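Local structure of succinoglycan biosynthesis protein (Bacillus cereus ATCC 14579, 2QGM) at residues A[43-48]-A[376-381]; A[288-293]-A[326-331]; A[92-97]-A[146-151]. The protein is of unknown function but belongs to the erythromycin esterase-like family, so probably acts as a hydrolase, perhaps linked to succinoglycan biosynthesis. All coordinates share one frame; numbering follows the deposited sequence.

In the fold
Each contact joins a different pair of helices, and no two contacts touch. Contact 1 is the outlying one, its centre about 27 Å from the centre of the chain, yet mostly buried: branched aliphatic side chains and a threonine methyl meet against strand 385-389, next to the edge strand 50-51. Contacts 2 and 3 lie nearer the middle, on opposite sides of the chain's centre, their own centres about 23 Å apart. In contact 3, 92-97 and 146-151 bury an aromatic and selenomethionine cluster between nearly parallel helices. Contact 2, between 288-293 and 326-331, is partly buried; an apolar patch gives way to an Asp-Arg salt bridge on the more exposed side.

Contact 1. Residues A[43-48]-A[376-381]; sequences KSIQSQ and YTLGKV
I45 holds CG1 beside its backbone N (chi1 -55°) and runs on extended (chi2 170°), which pushes CD1 out toward helix 374-380 and leaves CG2 anti to the N. V381 has CG1 anti to its own backbone N (chi1 177°) and CG2 beside it, so the two prongs of its fork divide between I45 and Q46. CG2 of V381 rests on CG2 of I45 at 4.1 Å, the two side chains crossing at about a right angle. The other prong comes in against the main chain of the opposite helix: CG1 of V381 is 3.9 Å from CA of Q46. That close fit goes with the nearest backbone approach of the pair, 5.6 Å between the CA atoms of Q46 and V381. One helical turn earlier, at T377, CD1 of I45 meets CG2 of T377 at 4.1 Å, again crosswise. T377 turns its two branches to separate uses, the methyl to I45 and OG1 back to a weak hydrogen bond with S373 O, just ahead of its own helix. L378 adds a looser touch, its CD2 lying 4.5 Å from CG2 of I45. The junction is thus made of carbon alone, at ordinary van der Waals spacing. Both helices run toward neighbouring antiparallel strands at one end of the large sheet, 37-48 into 50-51 and 374-380 into 385-389. I45 reaches L388, while L378 and V381 reach F386 of that second strand, and W400 of helix 395-402 packs on both I45 and L378.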
ATOM      1  N   LYS A  43     -18.014  22.396 -13.014  1.00 28.75           N
ATOM      2  CA  LYS A  43     -18.637  23.277 -12.040  1.00 28.09           C
ATOM      3  C   LYS A  43     -19.252  22.467 -10.896  1.00 26.11           C
ATOM      4  O   LYS A  43     -19.216  22.883  -9.740  1.00 27.97           O
ATOM      5  CB  LYS A  43     -19.721  24.127 -12.715  1.00 30.50           C
ATOM      6  CG  LYS A  43     -20.009  25.433 -12.002  1.00 34.14           C
ATOM      7  CD  LYS A  43     -18.784  26.342 -12.023  1.00 37.64           C
ATOM      8  CE  LYS A  43     -18.913  27.502 -11.039  1.00 37.32           C
ATOM      9  NZ  LYS A  43     -20.071  28.401 -11.326  1.00 41.84           N
ATOM     10  N   SER A  44     -19.803  21.305 -11.232  1.00 24.12           N
ATOM     11  CA  SER A  44     -20.442  20.430 -10.258  1.00 21.97           C
ATOM     12  C   SER A  44     -19.416  19.822  -9.299  1.00 21.53           C
ATOM     13  O   SER A  44     -19.671  19.700  -8.101  1.00 22.32           O
ATOM     14  CB  SER A  44     -21.206  19.315 -10.989  1.00 20.49           C
ATOM     15  OG  SER A  44     -22.023  18.563 -10.104  1.00 21.35           O
ATOM     16  N   ILE A  45     -18.256  19.452  -9.832  1.00 20.80           N
ATOM     17  CA  ILE A  45     -17.197  18.863  -9.018  1.00 19.72           C
ATOM     18  C   ILE A  45     -16.611  19.939  -8.110  1.00 19.22           C
ATOM     19  O   ILE A  45     -16.424  19.731  -6.914  1.00 19.73           O
ATOM     20  CB  ILE A  45     -16.069  18.290  -9.902  1.00 20.09           C
ATOM     21  CG1 ILE A  45     -16.650  17.286 -10.903  1.00 19.18           C
ATOM     22  CG2 ILE A  45     -15.011  17.619  -9.024  1.00 21.71           C
ATOM     23  CD1 ILE A  45     -15.671  16.837 -11.983  1.00 22.60           C
ATOM     24  N   GLN A  46     -16.315  21.093  -8.696  1.00 19.21           N
ATOM     25  CA  GLN A  46     -15.760  22.225  -7.957  1.00 22.07           C
ATOM     26  C   GLN A  46     -16.625  22.577  -6.744  1.00 22.21           C
ATOM     27  O   GLN A  46     -16.115  22.810  -5.646  1.00 22.61           O
ATOM     28  CB  GLN A  46     -15.677  23.437  -8.882  1.00 22.89           C
ATOM     29  CG  GLN A  46     -15.261  24.740  -8.217  1.00 24.22           C
ATOM     30  CD  GLN A  46     -15.578  25.939  -9.100  1.00 26.11           C
ATOM     31  OE1 GLN A  46     -15.515  25.841 -10.323  1.00 27.62           O
ATOM     32  NE2 GLN A  46     -15.911  27.068  -8.489  1.00 26.19           N
ATOM     33  N   SER A  47     -17.935  22.618  -6.957  1.00 21.52           N
ATOM     34  CA  SER A  47     -18.879  22.962  -5.903  1.00 22.14           C
ATOM     35  C   SER A  47     -18.957  21.924  -4.788  1.00 21.31           C
ATOM     36  O   SER A  47     -19.283  22.240  -3.646  1.00 19.98           O
ATOM     37  CB  SER A  47     -20.275  23.164  -6.502  1.00 23.80           C
ATOM     38  OG  SER A  47     -21.230  23.425  -5.487  1.00 24.68           O
ATOM     39  N   GLN A  48     -18.647  20.679  -5.117  1.00 20.17           N
ATOM     40  CA  GLN A  48     -18.719  19.611  -4.130  1.00 19.50           C
ATOM     41  C   GLN A  48     -17.368  19.163  -3.585  1.00 19.93           C
ATOM     42  O   GLN A  48     -17.307  18.312  -2.696  1.00 20.97           O
ATOM     43  CB  GLN A  48     -19.481  18.434  -4.741  1.00 18.32           C
ATOM     44  CG  GLN A  48     -20.922  18.799  -5.097  1.00 16.31           C
ATOM     45  CD  GLN A  48     -21.662  17.689  -5.809  1.00 18.16           C
ATOM     46  OE1 GLN A  48     -21.742  17.664  -7.042  1.00 23.58           O
ATOM     47  NE2 GLN A  48     -22.209  16.763  -5.038  1.00 14.98           N
ATOM     48  N   TYR A 376      -7.767  14.649 -16.484  1.00 25.83           N
ATOM     49  CA  TYR A 376      -7.732  15.959 -17.100  1.00 27.27           C
ATOM     50  C   TYR A 376      -8.935  16.807 -16.735  1.00 24.33           C
ATOM     51  O   TYR A 376      -8.832  18.029 -16.664  1.00 23.39           O
ATOM     52  CB  TYR A 376      -7.543  15.817 -18.611  1.00 31.66           C
ATOM     53  CG  TYR A 376      -6.068  15.864 -18.947  1.00 35.98           C
ATOM     54  CD1 TYR A 376      -5.410  17.086 -19.071  1.00 36.50           C
ATOM     55  CD2 TYR A 376      -5.304  14.699 -19.015  1.00 35.58           C
ATOM     56  CE1 TYR A 376      -4.029  17.154 -19.240  1.00 38.23           C
ATOM     57  CE2 TYR A 376      -3.921  14.753 -19.185  1.00 37.28           C
ATOM     58  CZ  TYR A 376      -3.291  15.985 -19.292  1.00 37.02           C
ATOM     59  OH  TYR A 376      -1.923  16.057 -19.410  1.00 38.50           O
ATOM     60  N   THR A 377     -10.066  16.161 -16.473  1.00 24.61           N
ATOM     61  CA  THR A 377     -11.262  16.895 -16.076  1.00 24.57           C
ATOM     62  C   THR A 377     -11.021  17.458 -14.675  1.00 24.04           C
ATOM     63  O   THR A 377     -11.408  18.583 -14.367  1.00 24.59           O
ATOM     64  CB  THR A 377     -12.515  15.983 -16.048  1.00 26.03           C
ATOM     65  OG1 THR A 377     -12.785  15.491 -17.368  1.00 28.80           O
ATOM     66  CG2 THR A 377     -13.725  16.759 -15.551  1.00 27.90           C
ATOM     67  N   LEU A 378     -10.363  16.670 -13.830  1.00 24.43           N
ATOM     68  CA  LEU A 378     -10.064  17.104 -12.470  1.00 22.39           C
ATOM     69  C   LEU A 378      -9.111  18.296 -12.500  1.00 21.96           C
ATOM     70  O   LEU A 378      -9.162  19.169 -11.629  1.00 22.59           O
ATOM     71  CB  LEU A 378      -9.435  15.957 -11.671  1.00 22.37           C
ATOM     72  CG  LEU A 378     -10.354  14.802 -11.253  1.00 21.65           C
ATOM     73  CD1 LEU A 378      -9.514  13.678 -10.632  1.00 22.28           C
ATOM     74  CD2 LEU A 378     -11.393  15.305 -10.258  1.00 22.54           C
ATOM     75  N   GLY A 379      -8.245  18.325 -13.513  1.00 20.03           N
ATOM     76  CA  GLY A 379      -7.288  19.409 -13.646  1.00 23.22           C
ATOM     77  C   GLY A 379      -7.952  20.728 -13.994  1.00 23.15           C
ATOM     78  O   GLY A 379      -7.383  21.795 -13.764  1.00 24.33           O
ATOM     79  N   LYS A 380      -9.162  20.645 -14.542  1.00 24.11           N
ATOM     80  CA  LYS A 380      -9.936  21.822 -14.939  1.00 24.53           C
ATOM     81  C   LYS A 380     -10.530  22.535 -13.727  1.00 25.49           C
ATOM     82  O   LYS A 380     -10.733  23.751 -13.749  1.00 24.51           O
ATOM     83  CB  LYS A 380     -11.068  21.414 -15.886  1.00 25.71           C
ATOM     84  CG  LYS A 380     -10.594  20.860 -17.225  1.00 27.78           C
ATOM     85  CD  LYS A 380      -9.924  21.921 -18.084  1.00 29.99           C
ATOM     86  CE  LYS A 380      -9.519  21.348 -19.436  1.00 31.52           C
ATOM     87  NZ  LYS A 380      -8.807  22.332 -20.298  1.00 32.68           N
ATOM     88  N   VAL A 381     -10.815  21.769 -12.678  1.00 23.66           N
ATOM     89  CA  VAL A 381     -11.377  22.318 -11.455  1.00 23.11           C
ATOM     90  C   VAL A 381     -10.447  23.401 -10.929  1.00 21.40           C
ATOM     91  O   VAL A 381      -9.237  23.189 -10.827  1.00 21.41           O
ATOM     92  CB  VAL A 381     -11.528  21.223 -10.400  1.00 21.83           C
ATOM     93  CG1 VAL A 381     -12.048  21.819  -9.106  1.00 22.49           C
ATOM     94  CG2 VAL A 381     -12.471  20.150 -10.926  1.00 21.32           C
TER

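Contact 2. Residues A[288-293]-A[326-331]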
ATOM      1  N   ASP A 288      -4.707 -10.231   3.711  1.00 15.58           N
ATOM      2  CA  ASP A 288      -4.592 -10.999   4.945  1.00 16.43           C
ATOM      3  C   ASP A 288      -3.664 -10.288   5.922  1.00 16.72           C
ATOM      4  O   ASP A 288      -3.974 -10.154   7.103  1.00 17.69           O
ATOM      5  CB  ASP A 288      -4.035 -12.400   4.673  1.00 15.92           C
ATOM      6  CG  ASP A 288      -5.015 -13.298   3.942  1.00 18.47           C
ATOM      7  OD1 ASP A 288      -6.235 -13.005   3.935  1.00 17.56           O
ATOM      8  OD2 ASP A 288      -4.552 -14.310   3.380  1.00 16.04           O
ATOM      9  N   HIS A 289      -2.520  -9.832   5.430  1.00 16.85           N
ATOM     10  CA  HIS A 289      -1.581  -9.150   6.309  1.00 14.95           C
ATOM     11  C   HIS A 289      -2.162  -7.870   6.899  1.00 14.63           C
ATOM     12  O   HIS A 289      -1.958  -7.584   8.079  1.00 15.22           O
ATOM     13  CB  HIS A 289      -0.276  -8.867   5.569  1.00 15.54           C
ATOM     14  CG  HIS A 289       0.623 -10.063   5.478  1.00 14.64           C
ATOM     15  ND1 HIS A 289       1.607 -10.187   4.521  1.00 14.41           N
ATOM     16  CD2 HIS A 289       0.695 -11.182   6.238  1.00 15.96           C
ATOM     17  CE1 HIS A 289       2.246 -11.330   4.694  1.00 16.18           C
ATOM     18  NE2 HIS A 289       1.713 -11.954   5.729  1.00 14.84           N
ATOM     19  N   ALA A 290      -2.900  -7.113   6.095  1.00 15.85           N
ATOM     20  CA  ALA A 290      -3.505  -5.877   6.586  1.00 15.42           C
ATOM     21  C   ALA A 290      -4.491  -6.171   7.719  1.00 15.00           C
ATOM     22  O   ALA A 290      -4.504  -5.481   8.743  1.00 14.75           O
ATOM     23  CB  ALA A 290      -4.206  -5.166   5.458  1.00 15.13           C
HETATM   24  N   MSE A 291      -5.316  -7.198   7.526  1.00 16.81           N
HETATM   25  CA  MSE A 291      -6.293  -7.589   8.531  1.00 16.62           C
HETATM   26  C   MSE A 291      -5.625  -8.238   9.730  1.00 14.85           C
HETATM   27  O   MSE A 291      -6.112  -8.119  10.849  1.00 16.79           O
HETATM   28  CB  MSE A 291      -7.344  -8.510   7.903  1.00 17.81           C
HETATM   29  CG  MSE A 291      -8.253  -7.714   6.971  1.00 17.91           C
HETATM   30 SE   MSE A 291      -9.677  -8.694   6.107  1.00 28.21          SE
HETATM   31  CE  MSE A 291     -10.661  -9.250   7.680  1.00 21.02           C
ATOM     32  N   TRP A 292      -4.504  -8.916   9.510  1.00 15.47           N
ATOM     33  CA  TRP A 292      -3.802  -9.528  10.626  1.00 15.57           C
ATOM     34  C   TRP A 292      -3.329  -8.411  11.565  1.00 14.05           C
ATOM     35  O   TRP A 292      -3.376  -8.543  12.781  1.00 14.41           O
ATOM     36  CB  TRP A 292      -2.591 -10.331  10.145  1.00 17.28           C
ATOM     37  CG  TRP A 292      -1.645 -10.663  11.257  1.00 16.14           C
ATOM     38  CD1 TRP A 292      -1.744 -11.697  12.144  1.00 17.39           C
ATOM     39  CD2 TRP A 292      -0.487  -9.915  11.635  1.00 15.92           C
ATOM     40  NE1 TRP A 292      -0.714 -11.638  13.054  1.00 18.35           N
ATOM     41  CE2 TRP A 292       0.075 -10.546  12.765  1.00 19.85           C
ATOM     42  CE3 TRP A 292       0.136  -8.764  11.130  1.00 19.09           C
ATOM     43  CZ2 TRP A 292       1.226 -10.070  13.403  1.00 19.10           C
ATOM     44  CZ3 TRP A 292       1.281  -8.288  11.761  1.00 20.64           C
ATOM     45  CH2 TRP A 292       1.813  -8.942  12.887  1.00 19.26           C
ATOM     46  N   ALA A 293      -2.878  -7.307  10.984  1.00 17.10           N
ATOM     47  CA  ALA A 293      -2.391  -6.196  11.776  1.00 16.39           C
ATOM     48  C   ALA A 293      -3.500  -5.610  12.646  1.00 15.28           C
ATOM     49  O   ALA A 293      -3.287  -5.310  13.825  1.00 16.30           O
ATOM     50  CB  ALA A 293      -1.818  -5.118  10.871  1.00 17.60           C
ATOM     51  N   GLN A 326     -10.141  -5.307  -3.495  1.00 23.44           N
ATOM     52  CA  GLN A 326     -11.464  -5.899  -3.656  1.00 24.95           C
ATOM     53  C   GLN A 326     -11.722  -6.948  -2.573  1.00 25.93           C
ATOM     54  O   GLN A 326     -12.862  -7.135  -2.151  1.00 27.11           O
ATOM     55  CB  GLN A 326     -11.622  -6.500  -5.056  1.00 27.87           C
ATOM     56  CG  GLN A 326     -10.888  -7.780  -5.306  1.00 29.87           C
ATOM     57  CD  GLN A 326     -10.831  -8.116  -6.783  1.00 31.93           C
ATOM     58  OE1 GLN A 326     -11.777  -7.858  -7.535  1.00 29.08           O
ATOM     59  NE2 GLN A 326      -9.717  -8.695  -7.206  1.00 30.38           N
ATOM     60  N   PHE A 327     -10.670  -7.621  -2.111  1.00 24.00           N
ATOM     61  CA  PHE A 327     -10.825  -8.612  -1.055  1.00 23.77           C
ATOM     62  C   PHE A 327     -11.116  -7.933   0.275  1.00 23.70           C
ATOM     63  O   PHE A 327     -11.835  -8.482   1.107  1.00 23.54           O
ATOM     64  CB  PHE A 327      -9.570  -9.467  -0.933  1.00 23.82           C
ATOM     65  CG  PHE A 327      -9.296 -10.291  -2.147  1.00 23.92           C
ATOM     66  CD1 PHE A 327      -8.089 -10.172  -2.820  1.00 22.14           C
ATOM     67  CD2 PHE A 327     -10.264 -11.167  -2.641  1.00 26.74           C
ATOM     68  CE1 PHE A 327      -7.842 -10.906  -3.972  1.00 26.06           C
ATOM     69  CE2 PHE A 327     -10.034 -11.911  -3.795  1.00 26.54           C
ATOM     70  CZ  PHE A 327      -8.817 -11.782  -4.465  1.00 26.50           C
ATOM     71  N   LEU A 328     -10.537  -6.752   0.479  1.00 22.02           N
ATOM     72  CA  LEU A 328     -10.771  -6.003   1.701  1.00 20.53           C
ATOM     73  C   LEU A 328     -12.196  -5.457   1.684  1.00 21.29           C
ATOM     74  O   LEU A 328     -12.879  -5.450   2.708  1.00 20.52           O
ATOM     75  CB  LEU A 328      -9.778  -4.843   1.828  1.00 18.95           C
ATOM     76  CG  LEU A 328      -8.325  -5.231   2.121  1.00 17.75           C
ATOM     77  CD1 LEU A 328      -7.424  -4.009   1.953  1.00 19.84           C
ATOM     78  CD2 LEU A 328      -8.222  -5.790   3.539  1.00 18.59           C
ATOM     79  N   LYS A 329     -12.653  -5.005   0.521  1.00 22.14           N
ATOM     80  CA  LYS A 329     -14.013  -4.471   0.422  1.00 23.05           C
ATOM     81  C   LYS A 329     -15.035  -5.584   0.672  1.00 24.81           C
ATOM     82  O   LYS A 329     -16.033  -5.370   1.359  1.00 23.51           O
ATOM     83  CB  LYS A 329     -14.248  -3.843  -0.955  1.00 26.14           C
ATOM     84  CG  LYS A 329     -15.628  -3.199  -1.114  1.00 29.19           C
ATOM     85  CD  LYS A 329     -15.823  -2.034  -0.143  1.00 30.71           C
ATOM     86  CE  LYS A 329     -17.164  -1.343  -0.371  1.00 32.15           C
ATOM     87  NZ  LYS A 329     -17.451  -0.299   0.659  1.00 34.11           N
ATOM     88  N   GLU A 330     -14.772  -6.769   0.125  1.00 26.08           N
ATOM     89  CA  GLU A 330     -15.666  -7.915   0.290  1.00 28.36           C
ATOM     90  C   GLU A 330     -15.783  -8.356   1.740  1.00 28.22           C
ATOM     91  O   GLU A 330     -16.889  -8.544   2.271  1.00 28.47           O
ATOM     92  CB  GLU A 330     -15.165  -9.109  -0.527  1.00 31.82           C
ATOM     93  CG  GLU A 330     -15.278  -8.941  -2.030  1.00 38.04           C
ATOM     94  CD  GLU A 330     -14.578 -10.055  -2.790  1.00 40.59           C
ATOM     95  OE1 GLU A 330     -14.821 -11.242  -2.480  1.00 42.25           O
ATOM     96  OE2 GLU A 330     -13.794  -9.744  -3.713  1.00 43.60           O
ATOM     97  N   ARG A 331     -14.633  -8.541   2.374  1.00 25.52           N
ATOM     98  CA  ARG A 331     -14.565  -8.980   3.760  1.00 24.64           C
ATOM     99  C   ARG A 331     -14.975  -7.921   4.766  1.00 23.01           C
ATOM    100  O   ARG A 331     -15.545  -8.244   5.807  1.00 22.02           O
ATOM    101  CB  ARG A 331     -13.141  -9.404   4.113  1.00 24.13           C
ATOM    102  CG  ARG A 331     -12.534 -10.480   3.242  1.00 24.65           C
ATOM    103  CD  ARG A 331     -11.086 -10.707   3.652  1.00 24.23           C
ATOM    104  NE  ARG A 331     -10.389 -11.638   2.772  1.00 25.77           N
ATOM    105  CZ  ARG A 331      -9.092 -11.909   2.866  1.00 26.35           C
ATOM    106  NH1 ARG A 331      -8.364 -11.316   3.805  1.00 22.85           N
ATOM    107  NH2 ARG A 331      -8.521 -12.765   2.027  1.00 27.48           N
TER
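Helices 276-297 and 324-332 pass each other obliquely, their local axes 10.7 Å apart at closest and inclined at 48°. The nearest CA atoms, those of M291 and L328, are 8.3 Å apart, so side chains bridge the gap. M291, a selenomethionine, sets its CB toward the other helix, then runs extended to SE and bends only at the last torsion, which swings CE aside. It and L328 lie antiparallel along their lengths, with CG of M291 3.9 Å from CD2 of L328. The same CD2 of L328 reaches CB of A290 at 4.5 Å. Helix 324-332 is part of the connection between the parallel strands 301-304 and 336-344, a beta-alpha-beta crossover that skips over strand 76-79, while helix 276-297 leads into the first of these strands and lays A290 and A293 against strand 166-171. On the more exposed side sits the salt bridge. The CB of D288 starts away from its partner, but the carboxylate turns back to meet R331, whose chain is stretched out from CG to NE. A single oxygen takes both N-H groups: OD1 of D288 accepts from NH1 of R331 at 2.7 Å through its anti lone pair, and from NH2 of R331 at 3.0 Å in a weak bond; both bonds are bent, 139° at the NH1 hydrogen. The two flat groups are nearly coplanar, 18° apart. SE of M291 lies at the guanidinium edge, 3.7 Å from NH1 of R331 and 3.5 Å from CD of R331, crossing the arginine's aliphatic stem obliquely.

Contact 3. Residues A[92-97]-A[146-151]; sequences MKFRLV and IAMIEW
Two helices of successive parallel beta-alpha-beta crossovers pair here: helix 87-104 connects strands 76-79 and 108-111, and helix 143-157 connects strands 108-111 and 166-171. Their local axes run almost parallel, at 18°. F94 is the centrepiece. Its CG is anti to the backbone N: chi1 171° swings the ring toward the other helix, and chi2 15° turns one face to M148. CA of M148 sits almost directly over the centre of the F94 ring, 3.5 Å from the centroid, a main-chain CH-pi contact. M148, a selenomethionine, lies antiparallel along F94, its CG 3.5 Å from CD1 of F94. SE comes obliquely to the ring in a Met-aromatic contact and ends 4.1 Å from CG2 of V97. At the far end of the ring, CB of W151 is 3.5 Å from CZ of F94, the five-membered ring of the indole inclined to the phenyl. The indole's six-membered ring carries on along helix 87-104: CZ3 of W151 reaches CG1 of V97 at 4.2 Å, then the side chain lies on K98, V101 and T102. V97 and M148 both rest on W304 of strand 301-304, in the central sheet against which both helices pack.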
HETATM    1  N   MSE A  92       2.059  14.407   0.358  1.00 15.73           N
HETATM    2  CA  MSE A  92       0.671  14.617   0.756  1.00 14.67           C
HETATM    3  C   MSE A  92       0.162  13.387   1.507  1.00 13.65           C
HETATM    4  O   MSE A  92      -0.642  13.503   2.425  1.00 14.32           O
HETATM    5  CB  MSE A  92      -0.212  14.896  -0.464  1.00 15.83           C
HETATM    6  CG  MSE A  92      -1.716  15.042  -0.171  1.00 13.67           C
HETATM    7 SE   MSE A  92      -2.128  16.615   0.899  1.00 24.89          SE
HETATM    8  CE  MSE A  92      -2.591  15.799   2.568  1.00 23.11           C
ATOM      9  N   LYS A  93       0.624  12.203   1.119  1.00 14.07           N
ATOM     10  CA  LYS A  93       0.215  10.991   1.805  1.00 14.59           C
ATOM     11  C   LYS A  93       0.772  10.985   3.223  1.00 12.98           C
ATOM     12  O   LYS A  93       0.134  10.498   4.142  1.00 14.59           O
ATOM     13  CB  LYS A  93       0.671   9.748   1.037  1.00 12.82           C
ATOM     14  CG  LYS A  93      -0.175   9.482  -0.192  1.00 15.18           C
ATOM     15  CD  LYS A  93       0.253   8.246  -0.962  1.00 16.69           C
ATOM     16  CE  LYS A  93      -0.001   6.984  -0.174  1.00 18.70           C
ATOM     17  NZ  LYS A  93       0.377   5.800  -0.987  1.00 20.45           N
ATOM     18  N   PHE A  94       1.972  11.525   3.388  1.00 13.80           N
ATOM     19  CA  PHE A  94       2.596  11.634   4.699  1.00 14.64           C
ATOM     20  C   PHE A  94       1.720  12.578   5.542  1.00 14.42           C
ATOM     21  O   PHE A  94       1.433  12.295   6.704  1.00 13.90           O
ATOM     22  CB  PHE A  94       4.024  12.170   4.498  1.00 14.65           C
ATOM     23  CG  PHE A  94       4.756  12.561   5.759  1.00 16.41           C
ATOM     24  CD1 PHE A  94       4.318  12.174   7.028  1.00 15.05           C
ATOM     25  CD2 PHE A  94       5.922  13.326   5.656  1.00 16.58           C
ATOM     26  CE1 PHE A  94       5.036  12.551   8.172  1.00 15.77           C
ATOM     27  CE2 PHE A  94       6.640  13.702   6.787  1.00 16.30           C
ATOM     28  CZ  PHE A  94       6.203  13.316   8.055  1.00 13.12           C
ATOM     29  N   ARG A  95       1.274  13.688   4.952  1.00 13.70           N
ATOM     30  CA  ARG A  95       0.420  14.613   5.692  1.00 15.64           C
ATOM     31  C   ARG A  95      -0.855  13.884   6.120  1.00 14.57           C
ATOM     32  O   ARG A  95      -1.284  13.990   7.267  1.00 15.74           O
ATOM     33  CB  ARG A  95       0.083  15.841   4.832  1.00 15.56           C
ATOM     34  CG  ARG A  95      -0.846  16.850   5.483  1.00 19.25           C
ATOM     35  CD  ARG A  95      -0.926  18.126   4.646  1.00 18.83           C
ATOM     36  NE  ARG A  95      -2.022  19.002   5.054  1.00 18.40           N
ATOM     37  CZ  ARG A  95      -2.038  19.723   6.170  1.00 20.83           C
ATOM     38  NH1 ARG A  95      -1.007  19.692   7.007  1.00 19.46           N
ATOM     39  NH2 ARG A  95      -3.098  20.471   6.458  1.00 20.54           N
ATOM     40  N   LEU A  96      -1.446  13.126   5.197  1.00 15.29           N
ATOM     41  CA  LEU A  96      -2.660  12.367   5.486  1.00 15.67           C
ATOM     42  C   LEU A  96      -2.430  11.353   6.611  1.00 14.99           C
ATOM     43  O   LEU A  96      -3.246  11.234   7.514  1.00 13.13           O
ATOM     44  CB  LEU A  96      -3.140  11.636   4.227  1.00 16.41           C
ATOM     45  CG  LEU A  96      -4.393  12.119   3.490  1.00 21.08           C
ATOM     46  CD1 LEU A  96      -4.661  13.594   3.758  1.00 19.38           C
ATOM     47  CD2 LEU A  96      -4.228  11.835   1.997  1.00 18.23           C
ATOM     48  N   VAL A  97      -1.322  10.624   6.545  1.00 14.87           N
ATOM     49  CA  VAL A  97      -0.982   9.640   7.568  1.00 13.66           C
ATOM     50  C   VAL A  97      -0.872  10.338   8.920  1.00 15.00           C
ATOM     51  O   VAL A  97      -1.453   9.901   9.917  1.00 13.72           O
ATOM     52  CB  VAL A  97       0.368   8.927   7.235  1.00 14.44           C
ATOM     53  CG1 VAL A  97       0.835   8.088   8.428  1.00 17.03           C
ATOM     54  CG2 VAL A  97       0.203   8.046   5.994  1.00 16.17           C
ATOM     55  N   ILE A 146      11.179   8.808   3.489  1.00 15.75           N
ATOM     56  CA  ILE A 146      12.046   8.685   4.647  1.00 15.57           C
ATOM     57  C   ILE A 146      11.689   9.728   5.695  1.00 14.59           C
ATOM     58  O   ILE A 146      11.795   9.471   6.885  1.00 14.42           O
ATOM     59  CB  ILE A 146      13.515   8.804   4.237  1.00 18.53           C
ATOM     60  CG1 ILE A 146      13.871   7.602   3.361  1.00 21.16           C
ATOM     61  CG2 ILE A 146      14.401   8.865   5.474  1.00 21.88           C
ATOM     62  CD1 ILE A 146      15.223   7.676   2.722  1.00 23.43           C
ATOM     63  N   ALA A 147      11.235  10.894   5.246  1.00 15.84           N
ATOM     64  CA  ALA A 147      10.840  11.949   6.173  1.00 16.52           C
ATOM     65  C   ALA A 147       9.658  11.463   7.006  1.00 16.54           C
ATOM     66  O   ALA A 147       9.564  11.773   8.190  1.00 17.04           O
ATOM     67  CB  ALA A 147      10.458  13.212   5.412  1.00 16.52           C
HETATM   68  N   MSE A 148       8.766  10.690   6.391  1.00 16.87           N
HETATM   69  CA  MSE A 148       7.605  10.164   7.107  1.00 16.99           C
HETATM   70  C   MSE A 148       8.044   9.111   8.113  1.00 15.65           C
HETATM   71  O   MSE A 148       7.580   9.108   9.246  1.00 15.17           O
HETATM   72  CB  MSE A 148       6.589   9.563   6.133  1.00 16.96           C
HETATM   73  CG  MSE A 148       5.420   8.829   6.791  1.00 16.36           C
HETATM   74 SE   MSE A 148       4.250   8.085   5.464  1.00 22.15          SE
HETATM   75  CE  MSE A 148       5.418   6.743   4.719  1.00 14.32           C
ATOM     76  N   ILE A 149       8.950   8.228   7.702  1.00 14.90           N
ATOM     77  CA  ILE A 149       9.428   7.190   8.591  1.00 15.84           C
ATOM     78  C   ILE A 149      10.084   7.812   9.824  1.00 16.34           C
ATOM     79  O   ILE A 149       9.933   7.312  10.937  1.00 16.30           O
ATOM     80  CB  ILE A 149      10.415   6.264   7.856  1.00 15.55           C
ATOM     81  CG1 ILE A 149       9.687   5.581   6.699  1.00 17.33           C
ATOM     82  CG2 ILE A 149      11.017   5.249   8.824  1.00 18.11           C
ATOM     83  CD1 ILE A 149      10.556   4.714   5.820  1.00 21.13           C
ATOM     84  N   GLU A 150      10.794   8.916   9.630  1.00 17.44           N
ATOM     85  CA  GLU A 150      11.431   9.586  10.755  1.00 18.70           C
ATOM     86  C   GLU A 150      10.376  10.162  11.698  1.00 17.93           C
ATOM     87  O   GLU A 150      10.519  10.083  12.916  1.00 15.95           O
ATOM     88  CB  GLU A 150      12.368  10.681  10.257  1.00 19.52           C
ATOM     89  CG  GLU A 150      13.547  10.112   9.487  1.00 27.07           C
ATOM     90  CD  GLU A 150      14.435  11.189   8.919  1.00 29.64           C
ATOM     91  OE1 GLU A 150      13.889  12.136   8.316  1.00 35.21           O
ATOM     92  OE2 GLU A 150      15.671  11.087   9.068  1.00 33.17           O
ATOM     93  N   TRP A 151       9.313  10.727  11.136  1.00 17.31           N
ATOM     94  CA  TRP A 151       8.242  11.262  11.968  1.00 17.04           C
ATOM     95  C   TRP A 151       7.626  10.145  12.808  1.00 16.49           C
ATOM     96  O   TRP A 151       7.312  10.325  13.985  1.00 15.98           O
ATOM     97  CB  TRP A 151       7.141  11.896  11.117  1.00 17.42           C
ATOM     98  CG  TRP A 151       5.920  12.166  11.932  1.00 18.61           C
ATOM     99  CD1 TRP A 151       5.768  13.134  12.874  1.00 18.93           C
ATOM    100  CD2 TRP A 151       4.730  11.364  11.981  1.00 18.52           C
ATOM    101  NE1 TRP A 151       4.562  12.985  13.518  1.00 19.69           N
ATOM    102  CE2 TRP A 151       3.906  11.906  12.989  1.00 19.00           C
ATOM    103  CE3 TRP A 151       4.284  10.239  11.274  1.00 19.89           C
ATOM    104  CZ2 TRP A 151       2.660  11.358  13.313  1.00 17.23           C
ATOM    105  CZ3 TRP A 151       3.041   9.695  11.599  1.00 19.23           C
ATOM    106  CH2 TRP A 151       2.249  10.258  12.609  1.00 21.21           C
TER